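Local coordinates for XisI protein-like (Anabaena variabilis, PDB 2NLV) that is of unknown molecular function but resembles XisI, a protein linked to site-specific recombination of nitrogen-fixation genes in cyanobacteria, at residues A[81-95]-A[102-112]. Sequence-based numbering, arbitrary orientation.
Sequences AEELVMMGVPREDIV and YKRQYTDYGVA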
# COMPACT_ATOMS: atom_id res chain seq x y z
N ALA A 81 1.54 -10.49 14.86
CA ALA A 81 0.87 -10.06 16.08
C ALA A 81 1.62 -10.47 17.33
O ALA A 81 1.85 -9.64 18.21
CB ALA A 81 -0.57 -10.54 16.12
N GLU A 82 2.04 -11.74 17.41
CA GLU A 82 2.83 -12.18 18.51
C GLU A 82 4.17 -11.51 18.60
O GLU A 82 4.70 -11.30 19.68
CB GLU A 82 3.00 -13.70 18.45
CG GLU A 82 1.83 -14.43 19.07
CD GLU A 82 1.38 -13.91 20.46
OE1 GLU A 82 2.14 -14.07 21.46
OE2 GLU A 82 0.26 -13.33 20.58
N GLU A 83 4.75 -11.16 17.45
CA GLU A 83 5.99 -10.47 17.49
C GLU A 83 5.84 -9.07 18.09
O GLU A 83 6.67 -8.63 18.89
CB GLU A 83 6.61 -10.42 16.08
CG GLU A 83 7.00 -11.82 15.65
CD GLU A 83 7.29 -11.98 14.20
OE1 GLU A 83 7.02 -11.06 13.41
OE2 GLU A 83 7.83 -13.04 13.84
N LEU A 84 4.79 -8.37 17.72
CA LEU A 84 4.50 -7.08 18.32
C LEU A 84 4.31 -7.18 19.81
O LEU A 84 4.77 -6.34 20.58
CB LEU A 84 3.30 -6.39 17.66
CG LEU A 84 3.51 -5.96 16.22
CD1 LEU A 84 2.15 -5.60 15.69
CD2 LEU A 84 4.49 -4.77 16.10
N VAL A 85 3.60 -8.22 20.26
CA VAL A 85 3.46 -8.44 21.69
C VAL A 85 4.80 -8.66 22.36
O VAL A 85 5.03 -8.13 23.45
CB VAL A 85 2.52 -9.63 21.95
CG1 VAL A 85 2.38 -9.98 23.41
CG2 VAL A 85 1.16 -9.26 21.47
N MSE A 86 5.70 -9.46 21.76
CA MSE A 86 7.05 -9.70 22.31
C MSE A 86 7.71 -8.36 22.62
O MSE A 86 8.33 -8.18 23.70
CB MSE A 86 7.93 -10.48 21.32
CG MSE A 86 9.36 -10.79 21.83
SE MSE A 86 9.48 -11.92 23.40
CE MSE A 86 7.93 -12.79 23.24
N MSE A 87 7.57 -7.45 21.66
CA MSE A 87 8.22 -6.14 21.66
C MSE A 87 7.54 -5.10 22.51
O MSE A 87 8.00 -3.97 22.59
CB MSE A 87 8.31 -5.60 20.23
CG MSE A 87 9.15 -6.45 19.33
SE MSE A 87 10.90 -6.71 20.11
CE MSE A 87 11.93 -5.32 19.19
N GLY A 88 6.44 -5.46 23.15
CA GLY A 88 5.83 -4.57 24.13
C GLY A 88 4.46 -4.02 23.79
O GLY A 88 3.96 -3.13 24.49
N VAL A 89 3.83 -4.47 22.71
CA VAL A 89 2.50 -4.01 22.36
C VAL A 89 1.45 -4.80 23.13
O VAL A 89 1.43 -6.01 23.01
CB VAL A 89 2.24 -4.05 20.84
CG1 VAL A 89 0.83 -3.51 20.51
CG2 VAL A 89 3.29 -3.21 20.11
N PRO A 90 0.56 -4.10 23.87
CA PRO A 90 -0.53 -4.89 24.51
C PRO A 90 -1.38 -5.66 23.50
O PRO A 90 -1.72 -5.10 22.45
CB PRO A 90 -1.38 -3.81 25.21
CG PRO A 90 -0.55 -2.60 25.21
CD PRO A 90 0.40 -2.65 24.09
N ARG A 91 -1.82 -6.87 23.82
CA ARG A 91 -2.75 -7.62 22.93
C ARG A 91 -3.96 -6.84 22.60
O ARG A 91 -4.49 -6.83 21.48
CB ARG A 91 -3.18 -8.86 23.66
CG ARG A 91 -2.09 -9.82 23.67
CD ARG A 91 -2.27 -10.96 24.64
NE ARG A 91 -1.18 -11.90 24.43
CZ ARG A 91 -1.05 -12.64 23.33
NH1 ARG A 91 -1.96 -12.61 22.35
NH2 ARG A 91 -0.00 -13.43 23.21
N GLU A 92 -4.45 -6.16 23.59
CA GLU A 92 -5.68 -5.41 23.37
C GLU A 92 -5.56 -4.22 22.38
O GLU A 92 -6.56 -3.66 21.92
CB GLU A 92 -6.27 -4.97 24.71
CG GLU A 92 -5.39 -4.07 25.51
CD GLU A 92 -4.47 -4.83 26.51
OE1 GLU A 92 -4.05 -6.08 26.39
OE2 GLU A 92 -4.17 -4.12 27.50
N ASP A 93 -4.31 -3.83 22.07
CA ASP A 93 -4.05 -2.75 21.13
C ASP A 93 -3.65 -3.25 19.74
O ASP A 93 -3.19 -2.45 18.92
CB ASP A 93 -2.97 -1.80 21.61
CG ASP A 93 -3.44 -0.83 22.67
OD1 ASP A 93 -4.65 -0.84 22.99
OD2 ASP A 93 -2.62 -0.04 23.17
N ILE A 94 -3.86 -4.53 19.50
CA ILE A 94 -3.73 -5.13 18.16
C ILE A 94 -5.10 -5.57 17.67
O ILE A 94 -5.83 -6.20 18.43
CB ILE A 94 -2.73 -6.29 18.21
CG1 ILE A 94 -1.36 -5.73 18.55
CG2 ILE A 94 -2.65 -6.94 16.83
CD1 ILE A 94 -0.38 -6.82 19.04
N VAL A 95 -5.47 -5.19 16.48
CA VAL A 95 -6.72 -5.61 15.88
C VAL A 95 -6.42 -6.47 14.69
O VAL A 95 -5.67 -6.03 13.78
CB VAL A 95 -7.63 -4.41 15.51
CG1 VAL A 95 -8.98 -4.89 14.88
CG2 VAL A 95 -7.90 -3.50 16.75
N TYR A 102 -16.87 -9.98 13.31
CA TYR A 102 -17.61 -10.66 14.37
C TYR A 102 -16.71 -11.47 15.28
O TYR A 102 -17.03 -11.70 16.46
CB TYR A 102 -18.69 -11.60 13.81
CG TYR A 102 -18.13 -12.93 13.36
CD1 TYR A 102 -18.02 -14.00 14.24
CD2 TYR A 102 -17.64 -13.11 12.08
CE1 TYR A 102 -17.45 -15.22 13.84
CE2 TYR A 102 -17.04 -14.32 11.71
CZ TYR A 102 -16.94 -15.34 12.60
OH TYR A 102 -16.31 -16.53 12.26
N LYS A 103 -15.54 -11.86 14.79
CA LYS A 103 -14.64 -12.74 15.54
C LYS A 103 -13.67 -12.01 16.44
O LYS A 103 -13.10 -12.59 17.34
CB LYS A 103 -13.84 -13.62 14.57
CG LYS A 103 -13.21 -14.81 15.25
CD LYS A 103 -12.73 -15.84 14.21
CE LYS A 103 -12.21 -15.16 13.04
N ARG A 104 -13.45 -10.74 16.19
CA ARG A 104 -12.32 -10.05 16.81
C ARG A 104 -12.38 -10.00 18.31
O ARG A 104 -11.33 -10.16 18.99
CB ARG A 104 -12.13 -8.64 16.23
CG ARG A 104 -11.72 -8.70 14.76
CD ARG A 104 -11.67 -7.36 14.19
NE ARG A 104 -11.52 -7.43 12.75
CZ ARG A 104 -11.95 -6.53 11.92
NH1 ARG A 104 -12.54 -5.41 12.33
NH2 ARG A 104 -11.86 -6.75 10.64
N GLN A 105 -13.56 -9.81 18.87
CA GLN A 105 -13.71 -9.77 20.33
C GLN A 105 -13.44 -11.12 20.96
O GLN A 105 -13.36 -11.22 22.18
CB GLN A 105 -15.02 -9.19 20.80
CG GLN A 105 -16.20 -10.06 20.57
CD GLN A 105 -17.45 -9.50 21.16
OE1 GLN A 105 -17.55 -9.24 22.38
NE2 GLN A 105 -18.46 -9.35 20.30
N TYR A 106 -13.33 -12.17 20.14
CA TYR A 106 -13.13 -13.54 20.59
C TYR A 106 -11.73 -14.03 20.21
O TYR A 106 -11.45 -15.21 20.35
CB TYR A 106 -14.25 -14.44 19.98
CG TYR A 106 -15.62 -13.92 20.41
CD1 TYR A 106 -15.97 -13.84 21.76
CD2 TYR A 106 -16.54 -13.45 19.49
CE1 TYR A 106 -17.24 -13.38 22.18
CE2 TYR A 106 -17.82 -12.93 19.90
CZ TYR A 106 -18.13 -12.90 21.26
OH TYR A 106 -19.37 -12.39 21.69
N THR A 107 -10.88 -13.16 19.70
CA THR A 107 -9.48 -13.46 19.44
C THR A 107 -8.65 -13.19 20.69
O THR A 107 -9.10 -12.63 21.70
CB THR A 107 -8.93 -12.60 18.25
OG1 THR A 107 -8.88 -11.20 18.62
CG2 THR A 107 -9.73 -12.83 17.04
N ASP A 108 -7.36 -13.49 20.55
CA ASP A 108 -6.40 -13.19 21.59
C ASP A 108 -6.06 -11.71 21.70
O ASP A 108 -5.42 -11.26 22.68
CB ASP A 108 -5.13 -14.05 21.40
CG ASP A 108 -5.31 -15.51 21.76
OD1 ASP A 108 -6.16 -15.83 22.59
OD2 ASP A 108 -4.55 -16.33 21.20
N TYR A 109 -6.50 -10.92 20.71
CA TYR A 109 -6.07 -9.53 20.60
C TYR A 109 -7.21 -8.59 20.92
O TYR A 109 -7.88 -8.81 21.94
CB TYR A 109 -5.44 -9.32 19.23
CG TYR A 109 -4.33 -10.31 19.04
CD1 TYR A 109 -3.05 -10.05 19.58
CD2 TYR A 109 -4.56 -11.55 18.41
CE1 TYR A 109 -2.05 -10.99 19.45
CE2 TYR A 109 -3.52 -12.48 18.26
CZ TYR A 109 -2.29 -12.18 18.81
OH TYR A 109 -1.25 -13.12 18.76
N GLY A 110 -7.44 -7.55 20.11
CA GLY A 110 -8.33 -6.48 20.48
C GLY A 110 -9.35 -6.12 19.44
O GLY A 110 -9.46 -6.77 18.40
N VAL A 111 -10.12 -5.08 19.75
CA VAL A 111 -11.13 -4.58 18.84
C VAL A 111 -10.93 -3.09 18.73
O VAL A 111 -10.22 -2.49 19.53
CB VAL A 111 -12.54 -4.87 19.35
CG1 VAL A 111 -12.77 -6.38 19.37
CG2 VAL A 111 -12.80 -4.21 20.72
N ALA A 112 -11.60 -2.45 17.79
CA ALA A 112 -11.60 -0.97 17.74
C ALA A 112 -12.14 -0.37 19.11
O ALA A 112 -11.60 0.51 19.78
CB ALA A 112 -12.45 -0.55 16.47
OXT ALA A 112 -13.09 -0.82 19.72
O HOH W 1 -9.63 -4.19 22.53
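Y109 OH donates a hydrogen bond to E82 OE2 at only 2.4 Å. The distance is very short, so its exact value is doubtful. The carboxylate meets the ring at its edge, with the two planes 50° apart. E82 can get there because its chain bends at chi2 (-48°). The same carboxylate forms a salt bridge with R91, NH2 to OE2 at 2.6 Å, although the hydrogen bonds within it are weak. R91 was modelled in two conformers. In the one described the bridge forms, so it is less certain than the rest. In that conformer its NH1 also lies near Y109 CE1, obliquely to the ring. A81 CB sits over one ring face in a CH-pi contact, 4.0 Å from the centroid. V85 CG2 comes to the ring edge, and I94 lies alongside Y109.

Helix 80-86 and strand 94-96 belong to a beta-alpha-beta crossover from strand 68-74, which pairs in parallel with 94-96. The C-terminal tail packs against the helix and strand of this unit. G110 N donates to I94 O at 2.7 Å. A side chain at G110 would run into E92 O. Water 1 joins E92 O to V111 N.

V95 reaches the tail with both methyls. CG1, anti to the backbone N (chi1 -180°), touches R104 CD at 3.7 Å. CG2 lies 3.6 Å from V111 C. An alanine here would remove both methyls and would probably leave a gap against R104 and V111. R104 also packs on W70 and on W49 of the second subunit, while its NH2 bonds to Q99 O. T107 OG1 accepts from Y109 N in an ST turn and donates to R104 O at 2.7 Å.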